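Long-range contacts in acetylxylan esterase / glucomannan deacetylase (Cellvibrio japonicus, PDB 2W9X), which removes acetyl groups from the plant cell-wall polysaccharides xylan and glucomannan, with a large preference for glucomannan: residues Leu28-Gly33 with Val55-Ala60; Leu66-Asp71 with Gly122-Phe127; Gln74-Leu79 with Val88-Gly93. All coordinates share one frame; numbering follows the deposited sequence.

Contact 1 (Leu28-Gly33 with Val55-Ala60)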
loop_
_atom_site.group_PDB
_atom_site.type_symbol
_atom_site.label_atom_id
_atom_site.label_comp_id
_atom_site.label_asym_id
_atom_site.label_seq_id
_atom_site.Cartn_x
_atom_site.Cartn_y
_atom_site.Cartn_z
ATOM N N LEU B 28 -39.596 12.366 -13.340
ATOM C CA LEU B 28 -38.457 12.337 -14.267
ATOM C C LEU B 28 -37.569 11.103 -14.049
ATOM O O LEU B 28 -37.550 10.549 -12.947
ATOM C CB LEU B 28 -37.600 13.599 -14.085
ATOM C CG LEU B 28 -38.001 14.892 -14.795
ATOM C CD1 LEU B 28 -37.249 16.080 -14.195
ATOM C CD2 LEU B 28 -37.759 14.789 -16.302
ATOM N N PRO B 29 -36.855 10.652 -15.105
ATOM C CA PRO B 29 -35.767 9.686 -14.889
ATOM C C PRO B 29 -34.708 10.249 -13.949
ATOM O O PRO B 29 -34.340 11.425 -14.054
ATOM C CB PRO B 29 -35.169 9.476 -16.289
ATOM C CG PRO B 29 -35.745 10.563 -17.146
ATOM C CD PRO B 29 -37.053 10.955 -16.535
ATOM N N LEU B 30 -34.232 9.405 -13.037
ATOM C CA LEU B 30 -33.284 9.825 -12.026
ATOM C C LEU B 30 -32.147 8.817 -11.883
ATOM O O LEU B 30 -32.240 7.678 -12.371
ATOM C CB LEU B 30 -34.010 10.085 -10.692
ATOM C CG LEU B 30 -34.060 9.133 -9.489
ATOM C CD1 LEU B 30 -35.111 9.650 -8.525
ATOM C CD2 LEU B 30 -34.341 7.693 -9.845
ATOM N N HIS B 31 -31.075 9.273 -11.238
ATOM C CA HIS B 31 -29.895 8.479 -10.922
ATOM C C HIS B 31 -29.719 8.482 -9.407
ATOM O O HIS B 31 -29.896 9.518 -8.764
ATOM C CB HIS B 31 -28.663 9.092 -11.600
ATOM C CG HIS B 31 -27.356 8.532 -11.120
ATOM N ND1 HIS B 31 -26.869 7.313 -11.542
ATOM C CD2 HIS B 31 -26.437 9.025 -10.261
ATOM C CE1 HIS B 31 -25.701 7.082 -10.966
ATOM N NE2 HIS B 31 -25.418 8.105 -10.180
ATOM N N ILE B 32 -29.383 7.323 -8.849
ATOM C CA ILE B 32 -29.247 7.154 -7.398
ATOM C C ILE B 32 -27.810 6.854 -6.993
ATOM O O ILE B 32 -27.162 5.968 -7.560
ATOM C CB ILE B 32 -30.148 6.011 -6.853
ATOM C CG1 ILE B 32 -31.613 6.250 -7.204
ATOM C CG2 ILE B 32 -29.961 5.851 -5.336
ATOM C CD1 ILE B 32 -32.350 4.984 -7.672
ATOM N N GLY B 33 -27.326 7.608 -6.011
ATOM C CA GLY B 33 -26.103 7.261 -5.314
ATOM C C GLY B 33 -26.389 6.719 -3.926
ATOM O O GLY B 33 -27.225 7.254 -3.194
ATOM N N VAL B 55 -26.467 9.428 0.909
ATOM C CA VAL B 55 -27.288 9.051 -0.232
ATOM C C VAL B 55 -27.592 10.294 -1.087
ATOM O O VAL B 55 -27.680 11.409 -0.559
ATOM C CB VAL B 55 -28.598 8.329 0.257
ATOM C CG1 VAL B 55 -29.657 8.300 -0.804
ATOM C CG2 VAL B 55 -28.278 6.912 0.720
ATOM N N TYR B 56 -27.697 10.108 -2.404
ATOM C CA TYR B 56 -28.052 11.213 -3.308
ATOM C C TYR B 56 -28.895 10.788 -4.507
ATOM O O TYR B 56 -28.866 9.622 -4.928
ATOM C CB TYR B 56 -26.808 11.996 -3.773
ATOM C CG TYR B 56 -25.757 11.187 -4.505
ATOM C CD1 TYR B 56 -25.781 11.077 -5.898
ATOM C CD2 TYR B 56 -24.724 10.551 -3.803
ATOM C CE1 TYR B 56 -24.812 10.341 -6.578
ATOM C CE2 TYR B 56 -23.749 9.813 -4.472
ATOM C CZ TYR B 56 -23.795 9.713 -5.859
ATOM O OH TYR B 56 -22.831 8.996 -6.527
ATOM N N PHE B 57 -29.639 11.753 -5.044
ATOM C CA PHE B 57 -30.493 11.572 -6.225
ATOM C C PHE B 57 -30.229 12.703 -7.222
ATOM O O PHE B 57 -30.160 13.885 -6.831
ATOM C CB PHE B 57 -31.973 11.576 -5.826
ATOM C CG PHE B 57 -32.321 10.572 -4.760
ATOM C CD1 PHE B 57 -32.758 9.288 -5.107
ATOM C CD2 PHE B 57 -32.233 10.907 -3.414
ATOM C CE1 PHE B 57 -33.079 8.362 -4.126
ATOM C CE2 PHE B 57 -32.555 9.975 -2.424
ATOM C CZ PHE B 57 -32.976 8.706 -2.780
ATOM N N GLU B 58 -30.064 12.341 -8.495
ATOM C CA GLU B 58 -29.769 13.315 -9.543
ATOM C C GLU B 58 -30.777 13.234 -10.673
ATOM O O GLU B 58 -31.292 12.148 -10.983
ATOM C CB GLU B 58 -28.362 13.133 -10.104
ATOM C CG GLU B 58 -27.262 13.584 -9.148
ATOM C CD GLU B 58 -25.889 13.167 -9.605
ATOM O OE1 GLU B 58 -25.074 14.065 -9.873
ATOM O OE2 GLU B 58 -25.618 11.946 -9.702
ATOM N N THR B 59 -31.057 14.391 -11.273
ATOM C CA THR B 59 -31.872 14.462 -12.491
ATOM C C THR B 59 -31.462 15.626 -13.407
ATOM O O THR B 59 -30.714 16.524 -12.992
ATOM C CB THR B 59 -33.389 14.483 -12.189
ATOM O OG1 THR B 59 -34.098 14.141 -13.379
ATOM C CG2 THR B 59 -33.865 15.849 -11.698
ATOM N N ALA B 60 -31.966 15.598 -14.645
ATOM C CA ALA B 60 -31.634 16.587 -15.665
ATOM C C ALA B 60 -32.808 16.752 -16.616
ATOM O O ALA B 60 -33.431 15.761 -17.027
ATOM C CB ALA B 60 -30.376 16.172 -16.431
#
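With CG held between its backbone N and carbonyl carbon (chi1 59°), Y56 lays its ring under G33: CA of G33 stands over the ring centre, 3.5 Å from the Y56 ring centroid, in a CH-pi contact made possible by the missing side chain. T59 OG1, anti to its backbone N (chi1 -162°), donates a hydrogen bond of 2.8 Å to P29 O, and L28 CB packs against the same hydroxyl. Between these ends the strands run antiparallel: H31 N binds E58 O at 2.9 Å, E58 N returns to H31 O at 2.8 Å, and G33 and Y56 form a second such pair. Here the short strand 31-33 pairs with 56-62 in one sheet of the beta-sandwich N-terminal domain. On the face of H31, E58 and Y56, H31 and E58 lie side by side, with E58 OE2 3.1 Å from H31 CD2 at the ring edge. E58 forms salt bridges with R141 and R110, while H31 NE2 and Y56 OH both bind D191, at the start of a strand in the parallel sheet. On the other face, CD1 of F57 meets I32 CG1 at 3.9 Å and L30 CD1 at 4.2 Å, beside F124 and Y48.

Contact 2 (Leu66-Asp71 with Gly122-Phe127); sequences LTLKFD and GRFLGF
K69 faces two consecutive residues of the antiparallel partner strand, its O accepting from L125 N at 2.7 Å and its N donating to G126 O at 3.1 Å, a beta bulge that shifts the register by one between the pairs L68-F127 and F70-F124. G126 supplies the positive phi (110°) at this point. On the face of L68, F70, F124 and F127, F124 CG lies anti to its backbone N (chi1 179°), and G126 N stands over the centre of the F124 ring. L68 CG approaches that ring at its edge, 4.0 Å from F124 CE1, and F70 CD1 comes to the edge as well; the F70 and F124 planes are inclined at 58°. L68 CD1 packs 3.8 Å from F127 CD1. On the other face, D71 OD2 forms a salt bridge of 2.7 Å with R123 NH2, the carboxylate steeply turned to the guanidinium, with D71 CG above one guanidinium face. K69 CB touches L125 CB at 3.5 Å. K69 NZ leads away to a salt bridge with D96. Strands 47-50 and 95-98 flank the pair, and L111 of the opposing sheet meets L68, F70 and F124, part of the aromatic and aliphatic core of an antiparallel beta sandwich.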
loop_
_atom_site.group_PDB
_atom_site.type_symbol
_atom_site.label_atom_id
_atom_site.label_comp_id
_atom_site.label_asym_id
_atom_site.label_seq_id
_atom_site.Cartn_x
_atom_site.Cartn_y
_atom_site.Cartn_z
ATOM N N LEU B 66 -39.986 22.333 -11.162
ATOM C CA LEU B 66 -39.587 21.087 -10.508
ATOM C C LEU B 66 -40.177 20.977 -9.099
ATOM O O LEU B 66 -40.190 21.945 -8.338
ATOM C CB LEU B 66 -38.053 20.972 -10.454
ATOM C CG LEU B 66 -37.387 19.641 -10.090
ATOM C CD1 LEU B 66 -37.627 18.568 -11.164
ATOM C CD2 LEU B 66 -35.904 19.853 -9.870
ATOM N N THR B 67 -40.673 19.791 -8.769
ATOM C CA THR B 67 -41.121 19.491 -7.418
ATOM C C THR B 67 -40.416 18.230 -6.928
ATOM O O THR B 67 -40.263 17.246 -7.667
ATOM C CB THR B 67 -42.660 19.311 -7.343
ATOM O OG1 THR B 67 -43.302 20.557 -7.642
ATOM C CG2 THR B 67 -43.111 18.854 -5.955
ATOM N N LEU B 68 -39.977 18.281 -5.679
ATOM C CA LEU B 68 -39.441 17.125 -4.998
ATOM C C LEU B 68 -40.504 16.620 -4.033
ATOM O O LEU B 68 -40.997 17.380 -3.200
ATOM C CB LEU B 68 -38.170 17.506 -4.235
ATOM C CG LEU B 68 -36.810 17.566 -4.933
ATOM C CD1 LEU B 68 -36.706 18.674 -5.975
ATOM C CD2 LEU B 68 -35.744 17.772 -3.871
ATOM N N LYS B 69 -40.873 15.347 -4.166
ATOM C CA LYS B 69 -41.796 14.716 -3.234
ATOM C C LYS B 69 -41.000 14.006 -2.156
ATOM O O LYS B 69 -40.211 13.101 -2.448
ATOM C CB LYS B 69 -42.702 13.710 -3.946
ATOM C CG LYS B 69 -43.730 14.300 -4.888
ATOM C CD LYS B 69 -44.700 13.220 -5.339
ATOM C CE LYS B 69 -45.911 13.076 -4.403
ATOM N NZ LYS B 69 -47.001 14.050 -4.716
ATOM N N PHE B 70 -41.225 14.412 -0.912
ATOM C CA PHE B 70 -40.520 13.851 0.240
ATOM C C PHE B 70 -41.449 13.026 1.121
ATOM O O PHE B 70 -42.640 13.308 1.205
ATOM C CB PHE B 70 -39.974 14.976 1.120
ATOM C CG PHE B 70 -38.707 15.605 0.623
ATOM C CD1 PHE B 70 -37.482 14.943 0.749
ATOM C CD2 PHE B 70 -38.723 16.898 0.099
ATOM C CE1 PHE B 70 -36.306 15.547 0.316
ATOM C CE2 PHE B 70 -37.550 17.512 -0.335
ATOM C CZ PHE B 70 -36.342 16.840 -0.226
ATOM N N ASP B 71 -40.890 12.014 1.777
ATOM C CA ASP B 71 -41.472 11.440 2.993
ATOM C C ASP B 71 -40.317 11.181 3.953
ATOM O O ASP B 71 -39.870 10.037 4.133
ATOM C CB ASP B 71 -42.273 10.162 2.716
ATOM C CG ASP B 71 -43.123 9.724 3.919
ATOM O OD1 ASP B 71 -43.374 10.546 4.825
ATOM O OD2 ASP B 71 -43.549 8.553 3.966
ATOM N N GLY B 122 -35.580 7.129 5.882
ATOM C CA GLY B 122 -36.323 8.216 5.232
ATOM C C GLY B 122 -36.721 7.815 3.825
ATOM O O GLY B 122 -36.123 6.908 3.248
ATOM N N ARG B 123 -37.732 8.478 3.270
ATOM C CA ARG B 123 -38.140 8.195 1.901
ATOM C C ARG B 123 -38.121 9.432 1.001
ATOM O O ARG B 123 -38.548 10.524 1.397
ATOM C CB ARG B 123 -39.525 7.530 1.866
ATOM C CG ARG B 123 -39.752 6.470 2.951
ATOM C CD ARG B 123 -40.841 5.475 2.580
ATOM N NE ARG B 123 -42.185 6.044 2.650
ATOM C CZ ARG B 123 -42.823 6.594 1.618
ATOM N NH1 ARG B 123 -42.218 6.667 0.443
ATOM N NH2 ARG B 123 -44.059 7.081 1.753
ATOM N N PHE B 124 -37.606 9.241 -0.212
ATOM C CA PHE B 124 -37.726 10.218 -1.288
ATOM C C PHE B 124 -38.660 9.633 -2.341
ATOM O O PHE B 124 -38.513 8.466 -2.727
ATOM C CB PHE B 124 -36.353 10.528 -1.886
ATOM C CG PHE B 124 -36.374 11.514 -3.026
ATOM C CD1 PHE B 124 -36.898 12.794 -2.856
ATOM C CD2 PHE B 124 -35.817 11.176 -4.258
ATOM C CE1 PHE B 124 -36.898 13.709 -3.912
ATOM C CE2 PHE B 124 -35.801 12.092 -5.315
ATOM C CZ PHE B 124 -36.336 13.357 -5.137
ATOM N N LEU B 125 -39.610 10.447 -2.796
ATOM C CA LEU B 125 -40.635 10.006 -3.739
ATOM C C LEU B 125 -40.473 10.547 -5.169
ATOM O O LEU B 125 -41.382 10.396 -5.989
ATOM C CB LEU B 125 -42.037 10.335 -3.200
ATOM C CG LEU B 125 -42.508 9.665 -1.905
ATOM C CD1 LEU B 125 -43.972 9.985 -1.633
ATOM C CD2 LEU B 125 -42.335 8.184 -2.019
ATOM N N GLY B 126 -39.341 11.186 -5.467
ATOM C CA GLY B 126 -39.025 11.559 -6.850
ATOM C C GLY B 126 -39.044 13.028 -7.242
ATOM O O GLY B 126 -39.454 13.900 -6.460
ATOM N N PHE B 127 -38.584 13.271 -8.478
ATOM C CA PHE B 127 -38.556 14.590 -9.117
ATOM C C PHE B 127 -39.718 14.732 -10.104
ATOM O O PHE B 127 -39.736 14.053 -11.138
ATOM C CB PHE B 127 -37.245 14.776 -9.897
ATOM C CG PHE B 127 -35.999 14.735 -9.049
ATOM C CD1 PHE B 127 -35.607 15.846 -8.305
ATOM C CD2 PHE B 127 -35.195 13.598 -9.028
ATOM C CE1 PHE B 127 -34.448 15.817 -7.530
ATOM C CE2 PHE B 127 -34.032 13.559 -8.257
ATOM C CZ PHE B 127 -33.656 14.674 -7.507
#

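Contact 3 (Gln74-Leu79 with Val88-Gly93); sequences QNIFRL and VINKPG
I89 O is approached by three groups of the neighbouring strand: F77 N donates a hydrogen bond of 2.7 Å to it (N-H...O 160°), I76 CA makes a weaker CA-H...O contact at 3.5 Å, and F77 CD2 brings the ring edge in plane to 3.7 Å from the same oxygen. The return bond from I89 N to F77 O measures 2.8 Å and is nearly straight (173°). Further along, K91 N reaches N75 O at 2.8 Å, a more bent bond (139°). K91 has positive phi, where strand 87-93 is interrupted; its extended chain runs past Q74, with CE near Q74 O. On one face I76 is flanked by two residues of the partner strand: its CG2 touches V88 CG1 at 3.7 Å, and its CG1 branch lies side by side with N90, meeting the amide through ND2. The buried face belongs to F77, L79 and I89. There I89 CD1 packs 3.7 Å from L79 CB, while P92 CD meets the edge of the F77 ring, 4.1 Å from F77 CD2. The contact thus joins the two arms of the beta hairpin 76-81 and 87-93. Strand 108-113 pairs with 76-81, R78 adding a salt bridge to E112, and strand 67-72 of the opposing sheet lies against the buried face, F70 touching F77, I89 and P92, and L68 touching L79.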
loop_
_atom_site.group_PDB
_atom_site.type_symbol
_atom_site.label_atom_id
_atom_site.label_comp_id
_atom_site.label_asym_id
_atom_site.label_seq_id
_atom_site.Cartn_x
_atom_site.Cartn_y
_atom_site.Cartn_z
ATOM N N GLN B 74 -36.570 12.820 9.048
ATOM C CA GLN B 74 -35.415 12.312 9.782
ATOM C C GLN B 74 -34.117 13.005 9.392
ATOM O O GLN B 74 -33.211 13.100 10.199
ATOM C CB GLN B 74 -35.265 10.801 9.555
ATOM C CG GLN B 74 -36.390 9.953 10.154
ATOM C CD GLN B 74 -36.434 10.061 11.659
ATOM O OE1 GLN B 74 -35.448 9.802 12.337
ATOM N NE2 GLN B 74 -37.581 10.451 12.189
ATOM N N ASN B 75 -34.036 13.475 8.151
ATOM C CA ASN B 75 -32.795 14.017 7.600
ATOM C C ASN B 75 -32.801 15.508 7.300
ATOM O O ASN B 75 -33.847 16.103 7.054
ATOM C CB ASN B 75 -32.440 13.271 6.314
ATOM C CG ASN B 75 -32.077 11.838 6.565
ATOM O OD1 ASN B 75 -32.832 10.915 6.211
ATOM N ND2 ASN B 75 -30.933 11.629 7.200
ATOM N N ILE B 76 -31.609 16.098 7.324
ATOM C CA ILE B 76 -31.363 17.373 6.665
ATOM C C ILE B 76 -30.755 17.026 5.305
ATOM O O ILE B 76 -29.957 16.085 5.198
ATOM C CB ILE B 76 -30.398 18.297 7.469
ATOM C CG1 ILE B 76 -30.821 18.407 8.941
ATOM C CG2 ILE B 76 -30.312 19.688 6.822
ATOM C CD1 ILE B 76 -29.827 19.196 9.845
ATOM N N PHE B 77 -31.151 17.778 4.277
ATOM C CA PHE B 77 -30.660 17.593 2.919
ATOM C C PHE B 77 -30.099 18.902 2.427
ATOM O O PHE B 77 -30.474 19.965 2.911
ATOM C CB PHE B 77 -31.811 17.243 1.949
ATOM C CG PHE B 77 -32.488 15.938 2.229
ATOM C CD1 PHE B 77 -32.071 14.774 1.585
ATOM C CD2 PHE B 77 -33.562 15.875 3.109
ATOM C CE1 PHE B 77 -32.705 13.553 1.830
ATOM C CE2 PHE B 77 -34.207 14.667 3.356
ATOM C CZ PHE B 77 -33.780 13.505 2.716
ATOM N N ARG B 78 -29.227 18.827 1.430
ATOM C CA ARG B 78 -29.015 19.983 0.579
ATOM C C ARG B 78 -29.412 19.695 -0.872
ATOM O O ARG B 78 -29.321 18.549 -1.354
ATOM C CB ARG B 78 -27.600 20.571 0.725
ATOM C CG ARG B 78 -26.488 19.731 0.154
ATOM C CD ARG B 78 -25.116 20.243 0.580
ATOM N NE ARG B 78 -24.084 19.496 -0.145
ATOM C CZ ARG B 78 -22.777 19.677 -0.027
ATOM N NH1 ARG B 78 -21.957 18.939 -0.762
ATOM N NH2 ARG B 78 -22.289 20.581 0.814
ATOM N N LEU B 79 -29.893 20.741 -1.538
ATOM C CA LEU B 79 -30.319 20.666 -2.927
ATOM C C LEU B 79 -29.411 21.527 -3.791
ATOM O O LEU B 79 -29.246 22.714 -3.537
ATOM C CB LEU B 79 -31.782 21.105 -3.060
ATOM C CG LEU B 79 -32.465 21.118 -4.432
ATOM C CD1 LEU B 79 -32.596 19.711 -4.970
ATOM C CD2 LEU B 79 -33.843 21.751 -4.310
ATOM N N VAL B 88 -30.476 24.418 1.850
ATOM C CA VAL B 88 -30.772 23.482 2.946
ATOM C C VAL B 88 -32.264 23.108 3.006
ATOM O O VAL B 88 -33.139 23.983 3.005
ATOM C CB VAL B 88 -30.315 24.055 4.321
ATOM C CG1 VAL B 88 -30.729 23.145 5.470
ATOM C CG2 VAL B 88 -28.812 24.241 4.343
ATOM N N ILE B 89 -32.538 21.803 3.057
ATOM C CA ILE B 89 -33.889 21.290 3.292
ATOM C C ILE B 89 -33.882 20.422 4.552
ATOM O O ILE B 89 -33.336 19.316 4.569
ATOM C CB ILE B 89 -34.437 20.532 2.072
ATOM C CG1 ILE B 89 -34.355 21.414 0.817
ATOM C CG2 ILE B 89 -35.876 20.103 2.314
ATOM C CD1 ILE B 89 -34.400 20.634 -0.490
ATOM N N ASN B 90 -34.502 20.944 5.603
ATOM C CA ASN B 90 -34.387 20.406 6.951
ATOM C C ASN B 90 -35.622 19.618 7.396
ATOM O O ASN B 90 -36.661 20.211 7.680
ATOM C CB ASN B 90 -34.114 21.572 7.917
ATOM C CG ASN B 90 -33.768 21.117 9.319
ATOM O OD1 ASN B 90 -34.436 20.258 9.893
ATOM N ND2 ASN B 90 -32.723 21.708 9.889
ATOM N N LYS B 91 -35.503 18.291 7.478
ATOM C CA LYS B 91 -36.638 17.424 7.841
ATOM C C LYS B 91 -37.954 17.862 7.170
ATOM O O LYS B 91 -38.917 18.232 7.855
ATOM C CB LYS B 91 -36.820 17.371 9.357
ATOM C CG LYS B 91 -35.650 16.794 10.094
ATOM C CD LYS B 91 -35.917 16.770 11.579
ATOM C CE LYS B 91 -34.844 15.977 12.276
ATOM N NZ LYS B 91 -35.130 15.790 13.714
ATOM N N PRO B 92 -38.001 17.822 5.824
ATOM C CA PRO B 92 -39.177 18.290 5.080
ATOM C C PRO B 92 -40.476 17.554 5.440
ATOM O O PRO B 92 -41.559 18.119 5.310
ATOM C CB PRO B 92 -38.798 18.000 3.624
ATOM C CG PRO B 92 -37.758 16.915 3.715
ATOM C CD PRO B 92 -36.959 17.315 4.911
ATOM N N GLY B 93 -40.356 16.302 5.879
ATOM C CA GLY B 93 -41.507 15.478 6.234
ATOM C C GLY B 93 -42.215 14.904 5.020
ATOM O O GLY B 93 -41.589 14.633 3.995
#

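How the contacts relate
All three contacts lie in the N-terminal beta domain, away from the catalytic sites. Contacts 1 and 3 belong to one antiparallel sheet, linked through strand 108-113, with centres about 16 Å apart and no direct touch. Contact 2 lies in the opposing sheet, about 11 Å between centres from each, and joins both: F57 and T59 of contact 1 meet F124 and F127, and L28 N probably hydrogen-bonds to F127 O, while F70 and L68 meet P92, F77 and L79 of contact 3. Contact 1 closes first along the chain; contact 3 is nested within the loop that contact 2 closes. The successive strands 56-62, 67-72 and 76-81 alternate from one sheet to the other, and apolar side chains facing each other across the gap form part of the sandwich core.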